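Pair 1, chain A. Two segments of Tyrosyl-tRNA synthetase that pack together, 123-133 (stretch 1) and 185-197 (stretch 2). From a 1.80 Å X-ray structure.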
# COMPACT_ATOMS: atom_id res chain seq x y z
N LEU A 123 -11.33 1.56 -2.60
CA LEU A 123 -11.23 1.31 -4.03
C LEU A 123 -10.42 2.43 -4.68
O LEU A 123 -9.61 2.18 -5.58
CB LEU A 123 -12.63 1.19 -4.63
CG LEU A 123 -12.83 0.34 -5.89
CD1 LEU A 123 -11.79 -0.76 -6.01
CD2 LEU A 123 -14.23 -0.26 -5.81
N ASP A 124 -10.63 3.67 -4.23
CA ASP A 124 -9.88 4.80 -4.78
C ASP A 124 -8.39 4.65 -4.48
O ASP A 124 -7.54 5.01 -5.30
CB ASP A 124 -10.38 6.12 -4.21
CG ASP A 124 -11.57 6.67 -4.98
OD1 ASP A 124 -12.24 7.58 -4.45
OD2 ASP A 124 -11.83 6.19 -6.10
N VAL A 125 -8.08 4.15 -3.29
CA VAL A 125 -6.69 3.95 -2.89
C VAL A 125 -6.05 2.96 -3.86
O VAL A 125 -4.93 3.18 -4.33
CB VAL A 125 -6.57 3.39 -1.45
CG1 VAL A 125 -5.13 2.93 -1.17
CG2 VAL A 125 -6.97 4.45 -0.45
N LEU A 126 -6.77 1.89 -4.17
CA LEU A 126 -6.24 0.89 -5.09
C LEU A 126 -6.01 1.47 -6.48
O LEU A 126 -5.02 1.16 -7.14
CB LEU A 126 -7.17 -0.33 -5.16
CG LEU A 126 -7.31 -1.14 -3.86
CD1 LEU A 126 -8.02 -2.43 -4.18
CD2 LEU A 126 -5.94 -1.41 -3.24
N LYS A 127 -6.93 2.33 -6.93
CA LYS A 127 -6.81 2.97 -8.24
C LYS A 127 -5.62 3.92 -8.23
O LYS A 127 -4.83 3.96 -9.18
CB LYS A 127 -8.09 3.73 -8.57
CG LYS A 127 -9.29 2.83 -8.81
CD LYS A 127 -10.56 3.64 -9.06
CE LYS A 127 -11.74 2.74 -9.39
NZ LYS A 127 -12.99 3.51 -9.65
N MET A 128 -5.51 4.70 -7.16
CA MET A 128 -4.38 5.63 -7.02
C MET A 128 -3.06 4.84 -7.04
O MET A 128 -2.09 5.23 -7.69
CB MET A 128 -4.47 6.41 -5.71
CG MET A 128 -5.40 7.61 -5.74
SD MET A 128 -4.71 8.94 -6.78
CE MET A 128 -3.42 9.54 -5.72
N ALA A 129 -3.03 3.72 -6.31
CA ALA A 129 -1.82 2.90 -6.26
C ALA A 129 -1.45 2.33 -7.62
O ALA A 129 -0.28 2.19 -7.94
CB ALA A 129 -1.98 1.76 -5.24
N ARG A 130 -2.46 1.99 -8.41
CA ARG A 130 -2.24 1.42 -9.74
C ARG A 130 -1.65 2.43 -10.72
O ARG A 130 -0.92 2.04 -11.64
CB ARG A 130 -3.57 0.88 -10.29
CG ARG A 130 -3.59 0.60 -11.79
CD ARG A 130 -2.72 -0.58 -12.15
NE ARG A 130 -2.80 -0.89 -13.58
CZ ARG A 130 -2.02 -0.36 -14.51
NH1 ARG A 130 -2.17 -0.71 -15.78
NH2 ARG A 130 -1.08 0.52 -14.18
N ILE A 131 -1.94 3.72 -10.53
CA ILE A 131 -1.41 4.73 -11.45
C ILE A 131 -0.25 5.56 -10.91
O ILE A 131 0.24 6.46 -11.58
CB ILE A 131 -2.54 5.69 -11.92
CG1 ILE A 131 -3.05 6.55 -10.76
CG2 ILE A 131 -3.71 4.87 -12.46
CD1 ILE A 131 -4.03 7.65 -11.18
N THR A 132 0.19 5.25 -9.69
CA THR A 132 1.29 5.98 -9.08
C THR A 132 2.55 5.11 -8.99
O THR A 132 2.52 4.04 -8.40
CB THR A 132 0.89 6.45 -7.66
OG1 THR A 132 -0.29 7.26 -7.75
CG2 THR A 132 2.01 7.26 -7.03
N THR A 133 3.65 5.56 -9.58
CA THR A 133 4.88 4.78 -9.49
C THR A 133 5.38 4.77 -8.04
O THR A 133 5.15 5.72 -7.29
CB THR A 133 6.02 5.37 -10.37
OG1 THR A 133 6.37 6.67 -9.89
CG2 THR A 133 5.58 5.46 -11.82
N MET A 185 1.39 17.87 -5.02
CA MET A 185 1.52 17.86 -6.48
C MET A 185 1.00 16.52 -7.01
O MET A 185 0.37 16.46 -8.07
CB MET A 185 2.97 18.07 -6.91
CG MET A 185 3.52 19.45 -6.56
SD MET A 185 2.50 20.82 -7.18
CE MET A 185 1.54 21.24 -5.71
N LEU A 186 1.26 15.45 -6.26
CA LEU A 186 0.78 14.13 -6.67
C LEU A 186 -0.75 14.17 -6.72
O LEU A 186 -1.36 13.60 -7.63
CB LEU A 186 1.27 13.07 -5.67
CG LEU A 186 0.74 11.64 -5.77
CD1 LEU A 186 1.01 11.07 -7.14
CD2 LEU A 186 1.42 10.79 -4.71
N ALA A 187 -1.36 14.83 -5.75
CA ALA A 187 -2.82 14.94 -5.70
C ALA A 187 -3.32 15.70 -6.93
O ALA A 187 -4.23 15.25 -7.63
CB ALA A 187 -3.25 15.67 -4.43
N ARG A 188 -2.70 16.85 -7.21
CA ARG A 188 -3.10 17.67 -8.36
C ARG A 188 -3.00 16.90 -9.68
O ARG A 188 -3.82 17.08 -10.58
CB ARG A 188 -2.22 18.93 -8.45
CG ARG A 188 -2.51 19.98 -7.37
CD ARG A 188 -1.54 21.16 -7.46
NE ARG A 188 -1.62 21.89 -8.73
CZ ARG A 188 -2.52 22.82 -9.03
NH1 ARG A 188 -3.46 23.16 -8.15
NH2 ARG A 188 -2.49 23.42 -10.21
N GLU A 189 -2.00 16.02 -9.78
CA GLU A 189 -1.79 15.26 -11.00
C GLU A 189 -2.65 13.99 -11.12
O GLU A 189 -3.14 13.67 -12.20
CB GLU A 189 -0.31 14.89 -11.13
CG GLU A 189 0.06 14.19 -12.42
CD GLU A 189 1.55 13.89 -12.51
OE1 GLU A 189 2.35 14.84 -12.43
OE2 GLU A 189 1.91 12.71 -12.68
N ASN A 190 -2.85 13.30 -10.00
CA ASN A 190 -3.60 12.04 -10.00
C ASN A 190 -5.10 12.09 -9.72
O ASN A 190 -5.84 11.28 -10.26
CB ASN A 190 -2.95 11.06 -9.02
CG ASN A 190 -1.70 10.44 -9.58
OD1 ASN A 190 -1.09 10.97 -10.51
ND2 ASN A 190 -1.29 9.31 -9.01
N LEU A 191 -5.54 13.02 -8.88
CA LEU A 191 -6.96 13.10 -8.55
C LEU A 191 -7.87 13.23 -9.78
O LEU A 191 -8.93 12.61 -9.83
CB LEU A 191 -7.24 14.23 -7.57
CG LEU A 191 -6.72 13.98 -6.15
CD1 LEU A 191 -7.19 15.08 -5.22
CD2 LEU A 191 -7.22 12.63 -5.64
N PRO A 192 -7.46 14.02 -10.78
CA PRO A 192 -8.34 14.13 -11.95
C PRO A 192 -8.55 12.78 -12.64
O PRO A 192 -9.62 12.54 -13.21
CB PRO A 192 -7.61 15.13 -12.84
CG PRO A 192 -6.88 16.01 -11.85
CD PRO A 192 -6.33 14.97 -10.89
N ARG A 193 -7.55 11.92 -12.58
CA ARG A 193 -7.64 10.60 -13.21
C ARG A 193 -8.69 9.74 -12.53
O ARG A 193 -9.13 8.73 -13.09
CB ARG A 193 -6.28 9.90 -13.18
CG ARG A 193 -5.19 10.61 -13.97
CD ARG A 193 -5.47 10.60 -15.46
NE ARG A 193 -4.35 11.15 -16.22
CZ ARG A 193 -4.21 11.03 -17.53
NH1 ARG A 193 -5.12 10.36 -18.25
NH2 ARG A 193 -3.15 11.55 -18.13
N LEU A 194 -9.08 10.13 -11.32
CA LEU A 194 -10.09 9.39 -10.58
C LEU A 194 -11.41 10.14 -10.60
O LEU A 194 -12.33 9.81 -9.85
CB LEU A 194 -9.63 9.13 -9.14
CG LEU A 194 -8.69 7.93 -8.96
CD1 LEU A 194 -7.40 8.14 -9.74
CD2 LEU A 194 -8.39 7.73 -7.49
N GLY A 195 -11.49 11.16 -11.44
CA GLY A 195 -12.71 11.93 -11.54
C GLY A 195 -12.89 13.02 -10.50
O GLY A 195 -14.01 13.47 -10.27
N TYR A 196 -11.80 13.44 -9.85
CA TYR A 196 -11.89 14.49 -8.85
C TYR A 196 -11.14 15.73 -9.31
O TYR A 196 -10.26 15.65 -10.16
CB TYR A 196 -11.31 14.01 -7.51
CG TYR A 196 -11.98 12.78 -6.97
CD1 TYR A 196 -11.28 11.58 -6.85
CD2 TYR A 196 -13.31 12.81 -6.55
CE1 TYR A 196 -11.88 10.44 -6.32
CE2 TYR A 196 -13.93 11.67 -6.02
CZ TYR A 196 -13.20 10.49 -5.91
OH TYR A 196 -13.80 9.37 -5.38
N SER A 197 -11.49 16.89 -8.75
CA SER A 197 -10.83 18.12 -9.17
C SER A 197 -9.44 18.29 -8.55
O SER A 197 -9.16 17.77 -7.47
CB SER A 197 -11.71 19.32 -8.83
OG SER A 197 -12.10 19.30 -7.47
O HOH W 1 -12.81 7.42 -8.39

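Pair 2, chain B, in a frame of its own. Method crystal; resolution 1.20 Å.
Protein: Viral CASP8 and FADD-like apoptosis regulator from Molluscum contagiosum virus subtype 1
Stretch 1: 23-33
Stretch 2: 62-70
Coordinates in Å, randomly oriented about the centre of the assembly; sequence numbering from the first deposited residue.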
# COMPACT_ATOMS: atom_id res chain seq x y z
N HIS B 23 0.90 -3.23 12.94
CA HIS B 23 1.60 -3.24 11.66
C HIS B 23 0.57 -3.19 10.53
O HIS B 23 0.69 -2.39 9.60
CB HIS B 23 2.46 -4.49 11.52
CG HIS B 23 3.28 -4.51 10.27
ND1 HIS B 23 4.36 -3.66 10.08
CD2 HIS B 23 3.17 -5.23 9.13
CE1 HIS B 23 4.87 -3.87 8.88
NE2 HIS B 23 4.17 -4.82 8.28
N GLU B 24 -0.45 -4.04 10.62
CA GLU B 24 -1.49 -4.08 9.61
C GLU B 24 -2.21 -2.73 9.52
O GLU B 24 -2.55 -2.30 8.42
CB GLU B 24 -2.48 -5.20 9.93
CG GLU B 24 -1.84 -6.58 9.87
CD GLU B 24 -2.74 -7.67 10.41
OE1 GLU B 24 -3.20 -7.54 11.56
OE2 GLU B 24 -2.97 -8.66 9.69
N ASP B 25 -2.42 -2.07 10.65
CA ASP B 25 -3.07 -0.77 10.65
C ASP B 25 -2.24 0.21 9.83
O ASP B 25 -2.79 0.99 9.04
CB ASP B 25 -3.19 -0.20 12.08
CG ASP B 25 -4.17 -0.96 12.94
OD1 ASP B 25 -5.10 -1.60 12.39
OD2 ASP B 25 -4.03 -0.90 14.18
N SER B 26 -0.93 0.18 10.02
CA SER B 26 -0.03 1.07 9.29
C SER B 26 -0.10 0.82 7.79
O SER B 26 -0.08 1.75 6.99
CB SER B 26 1.41 0.88 9.79
OG SER B 26 2.31 1.73 9.10
N LEU B 27 -0.18 -0.45 7.41
CA LEU B 27 -0.26 -0.79 6.00
C LEU B 27 -1.56 -0.26 5.39
O LEU B 27 -1.55 0.26 4.28
CB LEU B 27 -0.17 -2.31 5.80
CG LEU B 27 1.11 -2.97 6.31
CD1 LEU B 27 1.09 -4.45 6.00
CD2 LEU B 27 2.32 -2.31 5.67
N LEU B 28 -2.67 -0.40 6.11
CA LEU B 28 -3.93 0.09 5.59
C LEU B 28 -3.92 1.61 5.49
O LEU B 28 -4.41 2.18 4.52
CB LEU B 28 -5.10 -0.37 6.46
CG LEU B 28 -5.39 -1.87 6.45
CD1 LEU B 28 -6.71 -2.14 7.16
CD2 LEU B 28 -5.45 -2.38 5.01
N LEU B 29 -3.36 2.28 6.50
CA LEU B 29 -3.29 3.73 6.46
C LEU B 29 -2.49 4.17 5.23
O LEU B 29 -2.84 5.15 4.58
CB LEU B 29 -2.66 4.28 7.74
CG LEU B 29 -3.57 4.34 8.96
CD1 LEU B 29 -2.79 4.81 10.17
CD2 LEU B 29 -4.74 5.28 8.69
N PHE B 30 -1.43 3.44 4.92
CA PHE B 30 -0.61 3.76 3.76
C PHE B 30 -1.43 3.57 2.48
O PHE B 30 -1.40 4.41 1.57
CB PHE B 30 0.62 2.85 3.73
CG PHE B 30 1.44 2.98 2.47
CD1 PHE B 30 2.39 3.99 2.33
CD2 PHE B 30 1.26 2.09 1.43
CE1 PHE B 30 3.15 4.10 1.15
CE2 PHE B 30 2.00 2.19 0.26
CZ PHE B 30 2.95 3.20 0.12
N LEU B 31 -2.18 2.47 2.41
CA LEU B 31 -3.01 2.20 1.23
C LEU B 31 -4.03 3.32 1.01
O LEU B 31 -4.42 3.60 -0.13
CB LEU B 31 -3.75 0.87 1.38
CG LEU B 31 -2.93 -0.42 1.25
CD1 LEU B 31 -3.83 -1.61 1.50
CD2 LEU B 31 -2.30 -0.50 -0.14
N CYS B 32 -4.46 3.94 2.10
CA CYS B 32 -5.45 5.02 2.05
C CYS B 32 -4.82 6.41 2.03
O CYS B 32 -5.52 7.40 2.15
CB CYS B 32 -6.37 4.94 3.27
SG CYS B 32 -7.32 3.42 3.42
N HIS B 33 -3.50 6.47 1.85
CA HIS B 33 -2.79 7.75 1.87
C HIS B 33 -3.32 8.84 0.94
O HIS B 33 -3.44 10.00 1.35
CB HIS B 33 -1.31 7.52 1.59
CG HIS B 33 -0.46 8.73 1.84
ND1 HIS B 33 -0.18 9.20 3.11
CD2 HIS B 33 0.16 9.57 0.98
CE1 HIS B 33 0.58 10.28 3.01
NE2 HIS B 33 0.80 10.53 1.74
N GLU B 62 -9.81 -6.17 -1.34
CA GLU B 62 -8.44 -5.94 -1.80
C GLU B 62 -7.53 -5.66 -0.61
O GLU B 62 -6.40 -6.15 -0.56
CB GLU B 62 -8.37 -4.76 -2.77
CG GLU B 62 -8.94 -5.06 -4.14
CD GLU B 62 -8.43 -4.10 -5.18
OE1 GLU B 62 -9.12 -3.10 -5.46
OE2 GLU B 62 -7.33 -4.34 -5.71
N MET B 63 -8.00 -4.85 0.33
CA MET B 63 -7.20 -4.55 1.50
C MET B 63 -6.82 -5.82 2.24
O MET B 63 -5.66 -6.03 2.58
CB MET B 63 -7.95 -3.63 2.46
CG MET B 63 -8.14 -2.22 1.94
SD MET B 63 -9.08 -1.23 3.10
CE MET B 63 -9.29 0.28 2.16
N LEU B 64 -7.81 -6.67 2.49
CA LEU B 64 -7.54 -7.92 3.21
C LEU B 64 -6.60 -8.83 2.42
O LEU B 64 -5.75 -9.50 2.99
CB LEU B 64 -8.85 -8.64 3.53
CG LEU B 64 -9.77 -7.91 4.51
CD1 LEU B 64 -11.07 -8.68 4.68
CD2 LEU B 64 -9.07 -7.73 5.85
N TYR B 65 -6.77 -8.86 1.10
CA TYR B 65 -5.90 -9.69 0.27
C TYR B 65 -4.46 -9.22 0.37
O TYR B 65 -3.54 -10.02 0.56
CB TYR B 65 -6.35 -9.63 -1.19
CG TYR B 65 -5.53 -10.53 -2.09
CD1 TYR B 65 -5.87 -11.87 -2.27
CD2 TYR B 65 -4.39 -10.04 -2.73
CE1 TYR B 65 -5.09 -12.70 -3.06
CE2 TYR B 65 -3.60 -10.87 -3.53
CZ TYR B 65 -3.96 -12.20 -3.68
OH TYR B 65 -3.18 -13.03 -4.46
N VAL B 66 -4.25 -7.91 0.24
CA VAL B 66 -2.91 -7.35 0.31
C VAL B 66 -2.27 -7.65 1.67
O VAL B 66 -1.07 -7.86 1.76
CB VAL B 66 -2.94 -5.82 0.06
CG1 VAL B 66 -1.57 -5.21 0.32
CG2 VAL B 66 -3.37 -5.54 -1.37
N LEU B 67 -3.09 -7.67 2.72
CA LEU B 67 -2.60 -7.97 4.07
C LEU B 67 -2.46 -9.47 4.28
O LEU B 67 -2.01 -9.93 5.33
CB LEU B 67 -3.57 -7.42 5.13
CG LEU B 67 -3.72 -5.90 5.29
CD1 LEU B 67 -4.76 -5.61 6.36
CD2 LEU B 67 -2.39 -5.29 5.67
N GLN B 68 -2.85 -10.24 3.27
CA GLN B 68 -2.77 -11.69 3.31
C GLN B 68 -3.62 -12.28 4.43
O GLN B 68 -3.28 -13.31 5.01
CB GLN B 68 -1.31 -12.13 3.48
CG GLN B 68 -0.42 -11.75 2.30
CD GLN B 68 -0.79 -12.49 1.04
OE1 GLN B 68 -0.62 -13.71 0.95
NE2 GLN B 68 -1.31 -11.77 0.05
N ARG B 69 -4.74 -11.63 4.72
CA ARG B 69 -5.65 -12.11 5.75
C ARG B 69 -6.77 -12.92 5.11
O ARG B 69 -7.93 -12.51 5.06
CB ARG B 69 -6.21 -10.94 6.57
CG ARG B 69 -5.15 -10.22 7.41
CD ARG B 69 -4.49 -11.17 8.40
NE ARG B 69 -5.45 -11.74 9.34
CZ ARG B 69 -5.81 -11.18 10.49
NH1 ARG B 69 -5.28 -10.03 10.87
NH2 ARG B 69 -6.71 -11.77 11.26
N MET B 70 -6.40 -14.09 4.60
CA MET B 70 -7.36 -14.97 3.96
C MET B 70 -8.38 -15.48 4.96
O MET B 70 -9.48 -15.89 4.59
CB MET B 70 -6.64 -16.13 3.27
CG MET B 70 -6.07 -15.81 1.89
SD MET B 70 -4.97 -14.37 1.84
CE MET B 70 -4.60 -14.28 0.08
O HOH W 2 -1.11 -9.13 7.83

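In both pairs a helix packs against the last turns of a second helix and the turn that follows, and 14 central residues superpose with an RMSD of 0.8 Å over N, CA and C. The closest CA atoms fall at matched positions: in pair 1 Asp124(A) CA lies 7.4 Å from Leu194(A) CA, and Met128(A) CA lies 7.1 Å from Asn190(A) CA. In pair 2 Glu24(B) CA lies 6.9 Å from Leu67(B) CA, and Leu28(B) CA lies 7.0 Å from Met63(B) CA. The buried areas are also similar, 465 and 445 Å².

The turn is built alike. Gly195(A) and Gln68(B) match and both have positive phi, 82° and 62°; the residue after each returns its amide to the preceding turn, Tyr196(A) N to Leu191(A) O at 3.0 Å and Arg69(B) N to Leu64(B) O at 2.9 Å. This bend brings the side chains of Tyr196(A) and Arg69(B) back toward the first helix, where each meets a matched acid. Tyr196(A) OH donates to Asp124(A) OD1 at 2.6 Å, a short acid joined to a long phenol; Arg69(B) NH1 donates to Glu24(B) OE2 at 2.9 Å within a salt bridge, so charge pairing adds to the hydrogen bond. A water closes each link: water 1 donates to Asp124(A) OD2 and Leu194(A) O, both at 2.8 Å, and water 2 donates to Glu24(B) OE2 at 2.7 Å and Leu67(B) O at 2.8 Å. The aspartate thus uses two oxygens, whereas OE2 of the glutamate receives both partners.

Leu194(A) and Leu67(B) supply the shared apolar centre, each burying the largest area in its pair. Leu194(A) CD2 lies 3.5 Å from Met128(A) CG, and Leu194(A) CD1 lies 3.7 Å from Ile131(A) CD1. The matched Leu67(B) turns CD1 to Leu28(B) CD2 at 3.6 Å and CD2 to Leu27(B) CD1 at 3.6 Å. Its chi2 is t, against p for Leu194(A). At the position of Leu27(B), Lys127(A) offers CB, 4.2 Å from Leu194(A) CD2.

Farther along, the solutions diverge. Asn190(A) matches Met63(B). Asn190(A) CB packs 3.6 Å from Met128(A) SD, while Asn190(A) ND2 lies 2.6 Å from Thr132(A) OG1 at an angle too poor for a hydrogen bond; Thr132(A) OG1 donates instead to Met128(A) O at 2.7 Å. Met63(B) makes apolar contacts throughout: Met63(B) CB lies 3.8 Å from Leu28(B) CD2, and the extended chain carries Met63(B) CE to 3.9 Å from Cys32(B) SG.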